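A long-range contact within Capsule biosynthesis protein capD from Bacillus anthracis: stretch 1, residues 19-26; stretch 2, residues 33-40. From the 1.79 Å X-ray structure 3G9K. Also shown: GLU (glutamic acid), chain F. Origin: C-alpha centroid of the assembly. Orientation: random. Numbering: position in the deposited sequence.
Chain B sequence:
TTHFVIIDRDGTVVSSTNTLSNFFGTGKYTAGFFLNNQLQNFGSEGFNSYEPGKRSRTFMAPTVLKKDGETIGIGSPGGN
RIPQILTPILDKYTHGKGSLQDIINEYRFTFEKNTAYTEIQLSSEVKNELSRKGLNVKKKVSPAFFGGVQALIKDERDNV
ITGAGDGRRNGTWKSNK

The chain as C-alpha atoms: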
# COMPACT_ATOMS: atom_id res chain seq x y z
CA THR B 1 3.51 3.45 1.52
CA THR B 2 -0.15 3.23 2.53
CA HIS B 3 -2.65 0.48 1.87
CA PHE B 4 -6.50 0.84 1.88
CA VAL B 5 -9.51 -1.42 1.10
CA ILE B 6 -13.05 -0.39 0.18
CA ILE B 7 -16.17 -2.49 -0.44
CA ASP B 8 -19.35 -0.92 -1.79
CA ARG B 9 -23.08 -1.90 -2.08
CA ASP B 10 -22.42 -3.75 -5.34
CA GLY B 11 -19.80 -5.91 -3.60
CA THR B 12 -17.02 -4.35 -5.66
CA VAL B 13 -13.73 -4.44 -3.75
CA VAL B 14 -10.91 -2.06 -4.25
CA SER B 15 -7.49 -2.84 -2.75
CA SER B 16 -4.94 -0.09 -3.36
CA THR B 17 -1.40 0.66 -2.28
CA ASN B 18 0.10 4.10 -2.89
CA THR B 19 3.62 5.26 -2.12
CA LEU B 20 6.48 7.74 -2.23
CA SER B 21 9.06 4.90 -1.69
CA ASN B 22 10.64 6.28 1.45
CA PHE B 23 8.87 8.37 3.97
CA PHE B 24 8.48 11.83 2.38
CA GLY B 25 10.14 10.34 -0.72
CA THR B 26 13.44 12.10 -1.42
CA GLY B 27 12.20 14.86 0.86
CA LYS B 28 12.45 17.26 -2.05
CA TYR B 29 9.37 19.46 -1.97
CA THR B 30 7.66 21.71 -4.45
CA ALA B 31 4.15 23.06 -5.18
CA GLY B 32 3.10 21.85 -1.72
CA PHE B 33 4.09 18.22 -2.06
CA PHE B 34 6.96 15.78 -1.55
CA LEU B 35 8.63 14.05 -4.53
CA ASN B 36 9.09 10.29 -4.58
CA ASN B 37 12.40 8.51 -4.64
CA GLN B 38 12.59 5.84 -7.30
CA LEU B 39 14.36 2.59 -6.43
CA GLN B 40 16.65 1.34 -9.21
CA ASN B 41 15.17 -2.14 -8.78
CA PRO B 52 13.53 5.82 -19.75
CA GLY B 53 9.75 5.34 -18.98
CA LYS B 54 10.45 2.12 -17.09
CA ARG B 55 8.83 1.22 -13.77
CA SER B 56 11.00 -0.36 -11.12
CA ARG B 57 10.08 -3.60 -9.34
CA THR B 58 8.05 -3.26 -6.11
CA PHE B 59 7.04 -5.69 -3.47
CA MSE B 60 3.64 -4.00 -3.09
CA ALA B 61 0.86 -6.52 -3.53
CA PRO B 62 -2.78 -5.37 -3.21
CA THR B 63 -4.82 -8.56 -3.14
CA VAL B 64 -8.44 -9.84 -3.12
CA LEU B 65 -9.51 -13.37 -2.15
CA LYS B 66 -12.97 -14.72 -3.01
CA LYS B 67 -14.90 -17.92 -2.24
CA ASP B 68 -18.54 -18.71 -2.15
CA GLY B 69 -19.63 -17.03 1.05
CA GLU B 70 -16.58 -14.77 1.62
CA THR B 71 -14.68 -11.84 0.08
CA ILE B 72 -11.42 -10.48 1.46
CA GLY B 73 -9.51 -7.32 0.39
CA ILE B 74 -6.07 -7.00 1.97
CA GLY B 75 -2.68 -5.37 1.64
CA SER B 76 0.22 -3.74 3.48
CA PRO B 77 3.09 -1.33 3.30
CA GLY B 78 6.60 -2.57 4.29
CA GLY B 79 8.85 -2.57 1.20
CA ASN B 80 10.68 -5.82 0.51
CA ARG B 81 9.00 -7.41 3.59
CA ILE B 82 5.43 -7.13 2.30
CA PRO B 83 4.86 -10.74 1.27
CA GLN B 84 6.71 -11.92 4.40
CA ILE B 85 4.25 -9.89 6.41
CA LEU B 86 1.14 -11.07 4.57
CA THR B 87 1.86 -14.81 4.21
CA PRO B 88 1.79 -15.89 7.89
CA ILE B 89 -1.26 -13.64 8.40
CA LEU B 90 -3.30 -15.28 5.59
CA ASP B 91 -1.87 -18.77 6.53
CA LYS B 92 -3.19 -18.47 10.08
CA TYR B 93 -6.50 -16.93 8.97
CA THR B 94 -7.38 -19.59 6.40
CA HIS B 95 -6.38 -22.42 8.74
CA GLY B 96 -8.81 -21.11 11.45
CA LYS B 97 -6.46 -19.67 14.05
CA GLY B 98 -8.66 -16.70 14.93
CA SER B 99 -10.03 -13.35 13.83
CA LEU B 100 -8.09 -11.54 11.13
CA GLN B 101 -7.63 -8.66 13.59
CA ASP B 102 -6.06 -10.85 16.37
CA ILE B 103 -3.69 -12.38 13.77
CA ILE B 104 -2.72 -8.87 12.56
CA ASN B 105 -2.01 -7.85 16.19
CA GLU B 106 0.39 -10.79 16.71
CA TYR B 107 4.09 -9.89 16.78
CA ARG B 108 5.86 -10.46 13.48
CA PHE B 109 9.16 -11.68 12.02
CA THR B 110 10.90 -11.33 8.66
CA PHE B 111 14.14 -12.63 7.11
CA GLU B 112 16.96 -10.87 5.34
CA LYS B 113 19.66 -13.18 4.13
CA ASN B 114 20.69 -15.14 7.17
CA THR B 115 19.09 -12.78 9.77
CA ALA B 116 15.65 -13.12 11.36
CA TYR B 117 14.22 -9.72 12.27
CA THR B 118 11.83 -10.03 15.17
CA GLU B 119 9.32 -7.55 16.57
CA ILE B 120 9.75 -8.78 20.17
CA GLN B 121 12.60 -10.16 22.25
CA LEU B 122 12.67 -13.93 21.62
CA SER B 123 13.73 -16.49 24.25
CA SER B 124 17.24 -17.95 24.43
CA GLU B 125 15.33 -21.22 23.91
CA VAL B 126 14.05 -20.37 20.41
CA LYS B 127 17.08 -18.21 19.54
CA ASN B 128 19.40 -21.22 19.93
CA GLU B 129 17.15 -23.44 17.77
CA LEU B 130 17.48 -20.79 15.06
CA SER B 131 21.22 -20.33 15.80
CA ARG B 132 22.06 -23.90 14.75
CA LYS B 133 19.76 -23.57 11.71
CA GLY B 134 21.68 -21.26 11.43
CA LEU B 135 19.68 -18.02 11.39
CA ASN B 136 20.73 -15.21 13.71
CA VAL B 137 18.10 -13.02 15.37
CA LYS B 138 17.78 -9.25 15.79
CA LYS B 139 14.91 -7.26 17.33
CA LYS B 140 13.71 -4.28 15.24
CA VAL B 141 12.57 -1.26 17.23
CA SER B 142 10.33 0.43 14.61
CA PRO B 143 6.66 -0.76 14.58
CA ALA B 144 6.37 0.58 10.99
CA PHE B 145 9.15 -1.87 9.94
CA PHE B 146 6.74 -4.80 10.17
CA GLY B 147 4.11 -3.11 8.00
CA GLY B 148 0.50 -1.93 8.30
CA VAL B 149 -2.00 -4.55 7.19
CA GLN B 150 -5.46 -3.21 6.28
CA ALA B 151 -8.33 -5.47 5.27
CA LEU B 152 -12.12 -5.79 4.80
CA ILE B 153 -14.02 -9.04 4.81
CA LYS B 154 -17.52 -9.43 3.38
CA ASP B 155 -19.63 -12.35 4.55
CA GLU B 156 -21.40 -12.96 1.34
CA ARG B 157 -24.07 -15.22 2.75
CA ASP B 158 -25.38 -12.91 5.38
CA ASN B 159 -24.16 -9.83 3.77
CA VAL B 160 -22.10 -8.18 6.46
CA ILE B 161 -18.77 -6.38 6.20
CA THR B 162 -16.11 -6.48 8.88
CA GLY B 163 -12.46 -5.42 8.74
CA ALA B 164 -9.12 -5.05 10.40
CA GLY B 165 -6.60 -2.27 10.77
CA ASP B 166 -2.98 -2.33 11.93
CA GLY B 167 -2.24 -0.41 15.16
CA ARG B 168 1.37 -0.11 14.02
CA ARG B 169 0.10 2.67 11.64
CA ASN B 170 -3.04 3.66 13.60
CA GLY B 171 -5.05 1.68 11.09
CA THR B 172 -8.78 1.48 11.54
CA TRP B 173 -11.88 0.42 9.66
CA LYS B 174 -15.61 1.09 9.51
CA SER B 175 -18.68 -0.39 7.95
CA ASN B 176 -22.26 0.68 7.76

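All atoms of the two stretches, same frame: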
# COMPACT_ATOMS: atom_id res chain seq x y z
N THR B 19 2.35 5.03 -2.78
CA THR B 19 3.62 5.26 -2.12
C THR B 19 4.46 6.40 -2.68
O THR B 19 4.26 6.86 -3.82
CB THR B 19 4.43 3.97 -2.14
OG1 THR B 19 5.53 4.08 -1.23
CG2 THR B 19 4.95 3.68 -3.57
N LEU B 20 5.38 6.87 -1.85
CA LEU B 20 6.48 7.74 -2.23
C LEU B 20 7.83 6.99 -2.20
O LEU B 20 8.83 7.51 -2.54
CB LEU B 20 6.60 8.93 -1.31
CG LEU B 20 5.45 9.89 -1.15
CD1 LEU B 20 5.77 10.93 -0.16
CD2 LEU B 20 5.02 10.45 -2.44
N SER B 21 7.86 5.76 -1.72
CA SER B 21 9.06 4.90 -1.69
C SER B 21 10.10 5.12 -0.59
O SER B 21 11.05 4.42 -0.51
CB SER B 21 9.77 4.89 -3.03
OG SER B 21 9.11 4.10 -3.95
N ASN B 22 9.92 6.10 0.23
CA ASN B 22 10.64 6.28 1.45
C ASN B 22 9.69 7.24 2.06
O ASN B 22 8.89 7.80 1.38
CB ASN B 22 11.98 6.98 1.28
CG ASN B 22 12.83 6.99 2.56
OD1 ASN B 22 12.41 6.63 3.65
ND2 ASN B 22 14.06 7.42 2.40
N PHE B 23 9.75 7.40 3.36
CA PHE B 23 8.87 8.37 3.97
C PHE B 23 9.27 9.75 3.47
O PHE B 23 10.46 10.03 3.32
CB PHE B 23 8.96 8.28 5.48
CG PHE B 23 8.29 7.00 6.03
CD1 PHE B 23 6.95 6.74 5.75
CD2 PHE B 23 9.01 6.08 6.77
CE1 PHE B 23 6.33 5.59 6.23
CE2 PHE B 23 8.39 4.92 7.25
CZ PHE B 23 7.07 4.67 6.98
N PHE B 24 8.28 10.60 3.16
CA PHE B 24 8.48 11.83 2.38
C PHE B 24 9.36 11.68 1.14
O PHE B 24 10.07 12.62 0.78
CB PHE B 24 9.16 12.90 3.24
CG PHE B 24 8.60 13.00 4.60
CD1 PHE B 24 9.14 12.24 5.64
CD2 PHE B 24 7.53 13.81 4.85
CE1 PHE B 24 8.62 12.33 6.90
CE2 PHE B 24 7.01 13.91 6.12
CZ PHE B 24 7.56 13.16 7.15
N GLY B 25 9.31 10.54 0.46
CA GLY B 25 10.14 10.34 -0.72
C GLY B 25 11.61 10.72 -0.55
O GLY B 25 12.25 10.37 0.45
N THR B 26 12.13 11.46 -1.53
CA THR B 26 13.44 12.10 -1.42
C THR B 26 13.47 13.21 -0.41
O THR B 26 14.55 13.64 0.00
CB THR B 26 13.84 12.74 -2.75
OG1 THR B 26 12.92 13.77 -3.08
CG2 THR B 26 13.83 11.74 -3.84
N PHE B 33 4.01 19.68 -2.23
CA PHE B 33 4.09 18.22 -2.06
C PHE B 33 5.52 17.69 -2.14
O PHE B 33 6.38 18.33 -2.74
CB PHE B 33 3.17 17.51 -3.07
CG PHE B 33 3.54 17.72 -4.51
CD1 PHE B 33 4.37 16.81 -5.17
CD2 PHE B 33 3.04 18.80 -5.22
CE1 PHE B 33 4.69 16.99 -6.50
CE2 PHE B 33 3.39 18.99 -6.56
CZ PHE B 33 4.23 18.07 -7.17
N PHE B 34 5.71 16.49 -1.58
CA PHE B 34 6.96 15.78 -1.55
C PHE B 34 7.12 14.89 -2.78
O PHE B 34 6.17 14.23 -3.20
CB PHE B 34 7.06 14.95 -0.24
CG PHE B 34 7.37 15.79 0.99
CD1 PHE B 34 8.63 16.34 1.17
CD2 PHE B 34 6.41 16.05 1.93
CE1 PHE B 34 8.90 17.16 2.27
CE2 PHE B 34 6.69 16.83 3.05
CZ PHE B 34 7.95 17.37 3.23
N LEU B 35 8.31 14.88 -3.37
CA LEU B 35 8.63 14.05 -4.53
C LEU B 35 9.20 12.70 -4.17
O LEU B 35 10.13 12.61 -3.36
CB LEU B 35 9.62 14.81 -5.43
CG LEU B 35 8.97 15.99 -6.16
CD1 LEU B 35 10.03 17.00 -6.68
CD2 LEU B 35 8.13 15.51 -7.30
N ASN B 36 8.67 11.64 -4.78
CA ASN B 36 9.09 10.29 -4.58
C ASN B 36 10.59 10.10 -4.79
O ASN B 36 11.21 10.84 -5.57
CB ASN B 36 8.37 9.37 -5.60
CG ASN B 36 8.85 9.62 -7.04
OD1 ASN B 36 9.84 9.04 -7.48
ND2 ASN B 36 8.14 10.47 -7.77
N ASN B 37 11.14 9.07 -4.16
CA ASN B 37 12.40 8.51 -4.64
C ASN B 37 12.07 7.27 -5.43
O ASN B 37 11.10 6.59 -5.14
CB ASN B 37 13.37 8.20 -3.51
CG ASN B 37 12.96 7.04 -2.70
OD1 ASN B 37 13.58 5.96 -2.75
ND2 ASN B 37 11.92 7.23 -1.91
N GLN B 38 12.85 6.98 -6.47
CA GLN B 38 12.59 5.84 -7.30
C GLN B 38 13.71 4.84 -7.05
O GLN B 38 14.88 5.18 -7.19
CB GLN B 38 12.53 6.24 -8.78
CG GLN B 38 11.95 5.15 -9.68
CD GLN B 38 11.86 5.57 -11.12
OE1 GLN B 38 12.21 6.69 -11.46
NE2 GLN B 38 11.39 4.67 -11.98
N LEU B 39 13.35 3.63 -6.62
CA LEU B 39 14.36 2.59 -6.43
C LEU B 39 14.79 2.11 -7.81
O LEU B 39 13.96 2.00 -8.72
CB LEU B 39 13.83 1.41 -5.60
CG LEU B 39 13.97 1.50 -4.07
CD1 LEU B 39 15.27 2.19 -3.68
CD2 LEU B 39 12.79 2.19 -3.42
N GLN B 40 16.08 1.83 -7.95
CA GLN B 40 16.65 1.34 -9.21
C GLN B 40 16.59 -0.19 -9.30
O GLN B 40 17.53 -0.86 -9.74
CB GLN B 40 18.09 1.86 -9.35
CG GLN B 40 18.14 3.37 -9.69
CD GLN B 40 17.81 3.64 -11.16
OE1 GLN B 40 17.51 2.72 -11.93
NE2 GLN B 40 17.88 4.91 -11.56
N GLU F . 10.45 0.85 2.12
CA GLU F . 9.05 1.01 2.49
C GLU F . 8.11 1.01 1.26
O GLU F . 8.35 1.80 0.34
CB GLU F . 8.92 2.32 3.27
CG GLU F . 7.53 2.91 3.33
CD GLU F . 6.57 2.13 4.18
OE1 GLU F . 6.81 0.92 4.43
OE2 GLU F . 5.55 2.74 4.56
OXT GLU F . 7.11 0.27 1.14
O HOH W 1 7.71 5.81 -5.37
O HOH W 2 10.64 3.01 -6.09

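Residues 19-26, without regular helix or strand, fold against the mostly irregular stretch 33-40, burying 504 Å² in all; the CA traces come closest where Gly 25 CA lies 4.0 Å from Asn 36 CA. Main-chain carbonyls do most of the accepting. Leu 20 O takes a hydrogen bond from Asn 37 N (3.2 Å). Leu 35 O takes two, from Thr 26 N (2.9 Å) and Thr 26 OG1 (3.0 Å), the p rotamer placing the hydroxyl beside its own amide. Gly 25 CA also approaches Leu 35 O, at 3.5 Å; a CB here would clash with that oxygen and with Asn 36 CA, and the positive phi likewise favours glycine. Within the first stretch, Gly 25 N donates to Asn 22 O (2.9 Å) and Ser 21 N to Thr 19 OG1 (2.9 Å). Asn 37 ND2 sits 3.2 Å from Leu 20 O, but the angle is too poor for a hydrogen bond. Ser 21 OG makes no hydrogen bond to Asn 37 O, 3.4 Å away at a poor angle; water serves it: water 1 lies 2.6 Å from Ser 21 OG, and water 2, 2.8 Å from Ser 21 OG, accepts from Leu 39 N (2.8 Å), bridging the stretches. The apolar end is aromatic: Phe 24 turns its ring edge to the face of Phe 34 (Phe 24 CD2 to Phe 34 CE2 3.6 Å, planes at 71°), while Leu 20 CD1 packs 4.2 Å from Phe 34 CB.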